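Local coordinates for protein methyltransferase (Thermus thermophilus, PDB 1WS6) that is probably an S-adenosylmethionine-dependent methyltransferase with a Rossmann-like fold, whose substrate is not established, at residues A[120-124]-A[125-129]. Residues are numbered along the deposited sequence; the frame is centred on the assembly and turned at random.
Sequences YAMDL and AALFG
D123 meets the start of helix 126-134 with both its backbone carbonyl and its carboxylate. D123 O accepts L127 N at 3.2 Å, in a nearly straight bond (172° at the hydrogen) with the donor almost in line with the C=O. The same oxygen also receives a weak, bent bond from A126 N. That N-H points better at the side chain: D123 OD2 lies 3.2 Å from A126 N, and the donor stands above the carboxylate plane, 63° out of it. With CG anti to the backbone N (chi1 -174°), the D123 side chain reaches forward to the start of the helix, and D123 CG lies 3.7 Å from A126 CB.

L124 and L127 bury the most surface here. L127 reaches back from the helix, and its CD1 is 3.8 Å from CE of selenomethionine M122, whose chain bends at chi3 and crosses the leucine at about a right angle. L124 has its CB 4.1 Å from CE1 of the F128 ring, which it meets obliquely; beyond these segments its side chain packs on H147 and P148 of strand 141-148, while F128 rests on L145 of that strand. L124 and F128 thus seat this turn into the helix against strand 141-148.

A125 holds the N-cap position, yet alanine has no side-chain acceptor to offer. D123, two residues earlier, supplies acceptors for the first-turn N-H groups of A126 and L127, and its carboxylate, if ionised as expected, should interact favourably with the positive end of the helix dipole.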
# COMPACT_ATOMS: atom_id res chain seq x y z
N TYR A 120 2.61 13.31 -0.51
CA TYR A 120 2.60 14.28 0.58
C TYR A 120 2.02 15.67 0.30
O TYR A 120 1.75 16.43 1.23
CB TYR A 120 4.02 14.42 1.14
CG TYR A 120 4.54 13.12 1.70
CD1 TYR A 120 5.86 12.99 2.10
CD2 TYR A 120 3.70 12.02 1.84
CE1 TYR A 120 6.33 11.79 2.63
CE2 TYR A 120 4.15 10.83 2.36
CZ TYR A 120 5.46 10.71 2.76
OH TYR A 120 5.89 9.51 3.28
N ALA A 121 1.83 16.00 -0.97
CA ALA A 121 1.29 17.30 -1.33
C ALA A 121 -0.21 17.36 -1.06
O ALA A 121 -0.77 18.45 -0.87
CB ALA A 121 1.58 17.60 -2.81
N MSE A 122 -0.86 16.20 -1.06
CA MSE A 122 -2.29 16.13 -0.80
C MSE A 122 -2.59 16.29 0.68
O MSE A 122 -1.69 16.33 1.51
CB MSE A 122 -2.84 14.80 -1.30
CG MSE A 122 -2.63 14.60 -2.77
SE MSE A 122 -3.18 12.87 -3.36
CE MSE A 122 -5.07 13.16 -3.63
N ASP A 123 -3.87 16.38 1.02
CA ASP A 123 -4.29 16.53 2.41
C ASP A 123 -4.24 15.16 3.09
O ASP A 123 -5.26 14.49 3.24
CB ASP A 123 -5.71 17.12 2.47
CG ASP A 123 -6.16 17.44 3.89
OD1 ASP A 123 -6.97 18.37 4.06
OD2 ASP A 123 -5.72 16.76 4.85
N LEU A 124 -3.04 14.74 3.48
CA LEU A 124 -2.89 13.46 4.15
C LEU A 124 -3.49 13.62 5.53
O LEU A 124 -2.82 14.09 6.46
CB LEU A 124 -1.42 13.09 4.30
CG LEU A 124 -0.51 13.16 3.08
CD1 LEU A 124 0.79 12.45 3.42
CD2 LEU A 124 -1.18 12.52 1.89
N ALA A 125 -4.75 13.24 5.66
CA ALA A 125 -5.46 13.34 6.92
C ALA A 125 -6.91 13.20 6.50
O ALA A 125 -7.63 12.35 7.00
CB ALA A 125 -5.22 14.70 7.57
N ALA A 126 -7.32 14.04 5.56
CA ALA A 126 -8.66 13.94 5.04
C ALA A 126 -8.67 12.60 4.29
O ALA A 126 -9.63 11.84 4.36
CB ALA A 126 -8.95 15.09 4.08
N LEU A 127 -7.57 12.32 3.57
CA LEU A 127 -7.47 11.07 2.82
C LEU A 127 -7.51 9.86 3.76
O LEU A 127 -8.25 8.91 3.51
CB LEU A 127 -6.20 11.03 1.96
CG LEU A 127 -6.25 11.91 0.70
CD1 LEU A 127 -4.98 11.75 -0.09
CD2 LEU A 127 -7.45 11.51 -0.17
N PHE A 128 -6.72 9.90 4.83
CA PHE A 128 -6.70 8.79 5.78
C PHE A 128 -8.08 8.65 6.40
O PHE A 128 -8.57 7.54 6.60
CB PHE A 128 -5.67 9.05 6.89
CG PHE A 128 -4.24 9.07 6.42
CD1 PHE A 128 -3.29 9.84 7.08
CD2 PHE A 128 -3.85 8.32 5.33
CE1 PHE A 128 -1.97 9.84 6.66
CE2 PHE A 128 -2.53 8.32 4.90
CZ PHE A 128 -1.59 9.08 5.57
N GLY A 129 -8.70 9.79 6.69
CA GLY A 129 -10.03 9.80 7.27
C GLY A 129 -11.02 9.06 6.39
O GLY A 129 -11.84 8.28 6.88